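Local atomic coordinates of protein-glutamine gamma-glutamyltransferase (Pagrus major, PDB entry 1G0D), a protein that catalyses the calcium-dependent formation of covalent bonds between peptide-bound glutamine and primary amines, including the side-chain amine of lysine, and so cross-links or aminates proteins. Residues Thr294-Ala299 with Trp329-Trp334; Asp301-Leu306 with Ala387-Ala392. All blocks are in the same frame, centred on the assembly; numbering follows the deposited sequence.

Interaction 1 (Thr294-Ala299 with Trp329-Trp334); sequences TNFASA and WNFHCW
Asn295 and His332 are joined by two backbone hydrogen bonds: Asn295 N to His332 O at 2.7 Å, nearly straight at 165°, and His332 N to Asn295 O at 2.8 Å, more bent. A second antiparallel hydrogen-bonded pair, Ser298 with Trp329, follows beyond a corner in both segments, where Ala297 N reaches Asn330 O over a longer 3.3 Å from well above the carbonyl plane. These bonds join strands 290-298 and 329-339, antiparallel neighbours in the sheet of the catalytic core, and the Asn295 pair holds the backbone of the active-site His332 at both N and O. CG of His332 lies anti to the backbone N (chi1 171°), and the ring beyond it carries NE2 to a hydrogen bond with Asp355, while the side chain also touches Cys272 at the start of helix 272-286; the three residues form the catalytic triad. On the same face, CB of Ser298 packs on CB of His332 at 3.4 Å. Farther along, Trp334 brings the CZ3-CH2 end of its indole against Asn295, CZ3 lying 3.4 Å from Asn295 CB, with the amide and indole planes 60° apart; the indole NE1 bonds to Tyr440. The opposite face of the sheet carries Thr294, Phe296, Phe331 and Cys333. There Phe296 presents CD1 to Phe331 CB at 3.5 Å, and Thr294 CG2 meets the Phe331 ring at CD2, 3.7 Å away. Thr294 OG1, which is hydrogen-bonded to the carbonyl of Tyr163, comes within 3.3 Å of Cys333 SG. The Phe331 ring goes on to stack with Tyr515, a residue important for catalytic activity.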
loop_
_atom_site.group_PDB
_atom_site.type_symbol
_atom_site.label_atom_id
_atom_site.label_comp_id
_atom_site.label_asym_id
_atom_site.label_seq_id
_atom_site.Cartn_x
_atom_site.Cartn_y
_atom_site.Cartn_z
ATOM N N THR A 294 -3.624 2.402 -6.663
ATOM C CA THR A 294 -3.461 1.282 -7.609
ATOM C C THR A 294 -3.527 1.739 -9.063
ATOM O O THR A 294 -4.401 2.502 -9.442
ATOM C CB THR A 294 -4.554 0.208 -7.407
ATOM O OG1 THR A 294 -4.476 -0.307 -6.082
ATOM C CG2 THR A 294 -4.335 -0.940 -8.292
ATOM N N ASN A 295 -2.613 1.252 -9.890
ATOM C CA ASN A 295 -2.565 1.633 -11.295
ATOM C C ASN A 295 -2.965 0.455 -12.134
ATOM O O ASN A 295 -2.425 -0.631 -11.934
ATOM C CB ASN A 295 -1.141 2.002 -11.644
ATOM C CG ASN A 295 -1.014 2.578 -13.016
ATOM O OD1 ASN A 295 -1.948 3.197 -13.521
ATOM N ND2 ASN A 295 0.148 2.385 -13.642
ATOM N N PHE A 296 -3.899 0.612 -13.057
ATOM C CA PHE A 296 -4.248 -0.540 -13.888
ATOM C C PHE A 296 -3.507 -0.397 -15.226
ATOM O O PHE A 296 -3.374 0.703 -15.743
ATOM C CB PHE A 296 -5.760 -0.635 -14.035
ATOM C CG PHE A 296 -6.452 -1.068 -12.750
ATOM C CD1 PHE A 296 -6.534 -2.417 -12.402
ATOM C CD2 PHE A 296 -7.009 -0.128 -11.885
ATOM C CE1 PHE A 296 -7.154 -2.831 -11.205
ATOM C CE2 PHE A 296 -7.637 -0.536 -10.675
ATOM C CZ PHE A 296 -7.706 -1.888 -10.345
ATOM N N ALA A 297 -3.001 -1.508 -15.769
ATOM C CA ALA A 297 -2.195 -1.480 -16.996
ATOM C C ALA A 297 -0.931 -0.674 -16.610
ATOM O O ALA A 297 -0.696 0.461 -17.045
ATOM C CB ALA A 297 -2.973 -0.807 -18.155
ATOM N N SER A 298 -0.124 -1.292 -15.756
ATOM C CA SER A 298 1.082 -0.675 -15.251
ATOM C C SER A 298 2.349 -0.902 -16.027
ATOM O O SER A 298 2.817 -2.012 -16.121
ATOM C CB SER A 298 1.324 -1.162 -13.845
ATOM O OG SER A 298 1.195 -0.079 -12.953
ATOM N N ALA A 299 2.934 0.153 -16.559
ATOM C CA ALA A 299 4.194 -0.002 -17.274
ATOM C C ALA A 299 5.392 -0.121 -16.316
ATOM O O ALA A 299 6.404 0.580 -16.455
ATOM C CB ALA A 299 4.399 1.149 -18.206
ATOM N N TRP A 329 1.722 -4.867 -16.458
ATOM C CA TRP A 329 1.088 -5.597 -15.368
ATOM C C TRP A 329 -0.422 -5.365 -15.360
ATOM O O TRP A 329 -0.883 -4.316 -15.825
ATOM C CB TRP A 329 1.672 -5.111 -14.049
ATOM C CG TRP A 329 3.104 -5.458 -13.849
ATOM C CD1 TRP A 329 4.038 -5.738 -14.819
ATOM C CD2 TRP A 329 3.786 -5.568 -12.584
ATOM N NE1 TRP A 329 5.259 -6.014 -14.226
ATOM C CE2 TRP A 329 5.128 -5.915 -12.861
ATOM C CE3 TRP A 329 3.391 -5.408 -11.245
ATOM C CZ2 TRP A 329 6.076 -6.101 -11.832
ATOM C CZ3 TRP A 329 4.337 -5.595 -10.227
ATOM C CH2 TRP A 329 5.656 -5.933 -10.528
ATOM N N ASN A 330 -1.199 -6.310 -14.821
ATOM C CA ASN A 330 -2.656 -6.129 -14.778
ATOM C C ASN A 330 -2.978 -4.902 -13.897
ATOM O O ASN A 330 -3.950 -4.164 -14.135
ATOM C CB ASN A 330 -3.346 -7.369 -14.212
ATOM C CG ASN A 330 -3.462 -8.501 -15.223
ATOM O OD1 ASN A 330 -2.935 -8.424 -16.342
ATOM N ND2 ASN A 330 -4.147 -9.567 -14.825
ATOM N N PHE A 331 -2.155 -4.702 -12.871
ATOM C CA PHE A 331 -2.279 -3.557 -11.967
ATOM C C PHE A 331 -1.010 -3.518 -11.160
ATOM O O PHE A 331 -0.229 -4.457 -11.156
ATOM C CB PHE A 331 -3.514 -3.659 -11.037
ATOM C CG PHE A 331 -3.354 -4.636 -9.896
ATOM C CD1 PHE A 331 -3.822 -5.952 -10.006
ATOM C CD2 PHE A 331 -2.704 -4.263 -8.733
ATOM C CE1 PHE A 331 -3.634 -6.886 -8.972
ATOM C CE2 PHE A 331 -2.508 -5.196 -7.683
ATOM C CZ PHE A 331 -2.974 -6.508 -7.806
ATOM N N HIS A 332 -0.778 -2.405 -10.508
ATOM C CA HIS A 332 0.396 -2.270 -9.683
ATOM C C HIS A 332 0.069 -1.206 -8.676
ATOM O O HIS A 332 -0.505 -0.176 -9.022
ATOM C CB HIS A 332 1.602 -1.828 -10.497
ATOM C CG HIS A 332 2.787 -1.480 -9.654
ATOM N ND1 HIS A 332 3.227 -2.292 -8.629
ATOM C CD2 HIS A 332 3.649 -0.432 -9.707
ATOM C CE1 HIS A 332 4.317 -1.763 -8.087
ATOM N NE2 HIS A 332 4.594 -0.638 -8.725
ATOM N N CYS A 333 0.465 -1.450 -7.439
ATOM C CA CYS A 333 0.209 -0.554 -6.345
ATOM C C CYS A 333 1.423 0.184 -5.762
ATOM O O CYS A 333 2.552 -0.312 -5.761
ATOM C CB CYS A 333 -0.431 -1.343 -5.210
ATOM S SG CYS A 333 -1.888 -2.255 -5.600
ATOM N N TRP A 334 1.172 1.388 -5.270
ATOM C CA TRP A 334 2.180 2.165 -4.577
ATOM C C TRP A 334 1.451 3.018 -3.527
ATOM O O TRP A 334 0.285 2.802 -3.205
ATOM C CB TRP A 334 3.053 3.022 -5.524
ATOM C CG TRP A 334 2.347 4.033 -6.355
ATOM C CD1 TRP A 334 1.966 5.290 -5.976
ATOM C CD2 TRP A 334 1.954 3.897 -7.737
ATOM N NE1 TRP A 334 1.358 5.944 -7.034
ATOM C CE2 TRP A 334 1.339 5.110 -8.120
ATOM C CE3 TRP A 334 2.064 2.867 -8.680
ATOM C CZ2 TRP A 334 0.839 5.317 -9.406
ATOM C CZ3 TRP A 334 1.561 3.079 -9.967
ATOM C CH2 TRP A 334 0.956 4.298 -10.312
#

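Interaction 2 (Asp301-Leu306 with Ala387-Ala392); sequences DVDGNL and APFVFA
Phe389 meets Asp303 and Gly304, the middle of the beta turn 302-305, through the CD2 and CE2 atoms of its ring. From CB the side chain runs to CG, anti to the carbonyl carbon (chi1 -79°), and on to CD2, which lies 3.7 Å from Gly304 N. CE2 lies 3.5 Å from both Asp303 C and Gly304 N, and also has the Asp303 carboxylate oxygen OD1 at 3.7 Å; CZ, beyond it, only approaches Asp303 O. The Asp303 side chain runs alongside that of Phe389, its carboxylate turned 68° from the ring plane, and OD1 is bonded to the backbone N of Leu361. Over the ring face sits Gly304 CA, 4.2 Å from the centroid, a CH-pi contact. Val302 to Asn305 form a type I' beta turn in the loop between strands 290-298 and 307-312, and this turn packs against helix 387-395. An alanine in place of Phe389 would probably leave Gly304 CA without its CH-pi partner and open a gap beside Asp303 at this end of the contact. One turn further along the helix, Ala392 CB lies 3.9 Å from Gly304 CA and also meets Val302 CG1. Leu306 brings CD1 to 3.7 Å from Ala392 CB, and the same methyl meets the rim of the Phe391 ring at CD1, close to the ring plane. A water bridges the two backbones, donating to Gly304 O at 2.8 Å and weakly to Pro388 O.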
loop_
_atom_site.group_PDB
_atom_site.type_symbol
_atom_site.label_atom_id
_atom_site.label_comp_id
_atom_site.label_asym_id
_atom_site.label_seq_id
_atom_site.Cartn_x
_atom_site.Cartn_y
_atom_site.Cartn_z
ATOM N N ASP A 301 7.358 -2.863 -15.872
ATOM C CA ASP A 301 8.300 -3.699 -16.636
ATOM C C ASP A 301 9.315 -2.984 -17.518
ATOM O O ASP A 301 10.434 -3.450 -17.712
ATOM C CB ASP A 301 7.474 -4.567 -17.560
ATOM C CG ASP A 301 6.425 -3.740 -18.339
ATOM O OD1 ASP A 301 5.356 -3.463 -17.760
ATOM O OD2 ASP A 301 6.660 -3.355 -19.519
ATOM N N VAL A 302 8.848 -1.886 -18.094
ATOM C CA VAL A 302 9.549 -1.020 -19.028
ATOM C C VAL A 302 10.892 -0.423 -18.526
ATOM O O VAL A 302 11.757 0.009 -19.307
ATOM C CB VAL A 302 8.488 0.040 -19.466
ATOM C CG1 VAL A 302 8.953 1.437 -19.247
ATOM C CG2 VAL A 302 8.070 -0.235 -20.874
ATOM N N ASP A 303 11.083 -0.422 -17.211
ATOM C CA ASP A 303 12.316 0.107 -16.670
ATOM C C ASP A 303 12.611 1.540 -17.143
ATOM O O ASP A 303 13.677 1.852 -17.697
ATOM C CB ASP A 303 13.465 -0.799 -17.043
ATOM C CG ASP A 303 14.650 -0.616 -16.136
ATOM O OD1 ASP A 303 14.463 -0.723 -14.895
ATOM O OD2 ASP A 303 15.762 -0.358 -16.667
ATOM N N GLY A 304 11.636 2.409 -16.935
ATOM C CA GLY A 304 11.824 3.792 -17.280
ATOM C C GLY A 304 11.811 4.214 -18.717
ATOM O O GLY A 304 11.886 5.404 -18.944
ATOM N N ASN A 305 11.714 3.302 -19.672
ATOM C CA ASN A 305 11.693 3.706 -21.070
ATOM C C ASN A 305 10.327 4.064 -21.597
ATOM O O ASN A 305 9.412 3.267 -21.560
ATOM C CB ASN A 305 12.284 2.620 -21.920
ATOM C CG ASN A 305 13.743 2.592 -21.806
ATOM O OD1 ASN A 305 14.427 3.365 -22.463
ATOM N ND2 ASN A 305 14.257 1.728 -20.934
ATOM N N LEU A 306 10.204 5.258 -22.143
ATOM C CA LEU A 306 8.914 5.730 -22.625
ATOM C C LEU A 306 8.512 5.172 -23.982
ATOM O O LEU A 306 7.394 5.408 -24.456
ATOM C CB LEU A 306 8.914 7.267 -22.644
ATOM C CG LEU A 306 8.527 8.105 -21.411
ATOM C CD1 LEU A 306 8.444 7.272 -20.162
ATOM C CD2 LEU A 306 9.538 9.202 -21.219
ATOM N N ALA A 387 11.461 10.495 -10.849
ATOM C CA ALA A 387 10.373 10.954 -11.686
ATOM C C ALA A 387 10.232 10.224 -13.017
ATOM O O ALA A 387 9.101 9.958 -13.436
ATOM C CB ALA A 387 10.512 12.412 -11.920
ATOM N N PRO A 388 11.361 9.900 -13.711
ATOM C CA PRO A 388 11.274 9.198 -15.008
ATOM C C PRO A 388 10.622 7.857 -14.894
ATOM O O PRO A 388 9.818 7.469 -15.739
ATOM C CB PRO A 388 12.727 9.074 -15.470
ATOM C CG PRO A 388 13.441 10.141 -14.746
ATOM C CD PRO A 388 12.774 10.198 -13.390
ATOM N N PHE A 389 10.965 7.151 -13.831
ATOM C CA PHE A 389 10.414 5.839 -13.606
ATOM C C PHE A 389 8.974 5.886 -13.278
ATOM O O PHE A 389 8.222 5.032 -13.742
ATOM C CB PHE A 389 11.142 5.126 -12.493
ATOM C CG PHE A 389 12.422 4.567 -12.937
ATOM C CD1 PHE A 389 13.574 5.361 -12.939
ATOM C CD2 PHE A 389 12.474 3.300 -13.491
ATOM C CE1 PHE A 389 14.748 4.896 -13.503
ATOM C CE2 PHE A 389 13.656 2.833 -14.053
ATOM C CZ PHE A 389 14.787 3.633 -14.060
ATOM N N VAL A 390 8.578 6.874 -12.477
ATOM C CA VAL A 390 7.179 7.008 -12.092
ATOM C C VAL A 390 6.331 7.581 -13.228
ATOM O O VAL A 390 5.161 7.276 -13.343
ATOM C CB VAL A 390 7.019 7.884 -10.853
ATOM C CG1 VAL A 390 5.500 8.077 -10.555
ATOM C CG2 VAL A 390 7.788 7.245 -9.676
ATOM N N PHE A 391 6.936 8.387 -14.084
ATOM C CA PHE A 391 6.213 8.928 -15.226
ATOM C C PHE A 391 6.001 7.771 -16.246
ATOM O O PHE A 391 4.981 7.718 -16.931
ATOM C CB PHE A 391 7.036 10.070 -15.845
ATOM C CG PHE A 391 6.376 10.739 -17.022
ATOM C CD1 PHE A 391 6.506 10.221 -18.308
ATOM C CD2 PHE A 391 5.626 11.887 -16.854
ATOM C CE1 PHE A 391 5.900 10.839 -19.394
ATOM C CE2 PHE A 391 5.015 12.509 -17.945
ATOM C CZ PHE A 391 5.151 11.982 -19.206
ATOM N N ALA A 392 6.951 6.833 -16.335
ATOM C CA ALA A 392 6.848 5.710 -17.288
ATOM C C ALA A 392 5.757 4.764 -16.900
ATOM O O ALA A 392 4.999 4.272 -17.724
ATOM C CB ALA A 392 8.151 4.944 -17.359
HETATM O O HOH W 1 11.118 8.049 -18.832
#

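The two interactions lie about 13 Å apart between centres and alternate along the chain: 294-299, 301-306, 329-334, then 387-392. A short link through His300 carries the chain from the end of strand 290-298 in interaction 1 into the turn of interaction 2, and the His300 ring meets those of Trp329 and His332. The contacts also touch directly, Ala299 CB lying 3.2 Å from Ala392 O. Interaction 1 lies in the buried catalytic sheet, whereas interaction 2 is partly buried, near Asn395 and Asp397, which probably bind calcium. Helix 387-395 reaches both: its Glu393 touches the catalytic His332 and Trp334, and its last residue, Asn395, belongs to the probable calcium site.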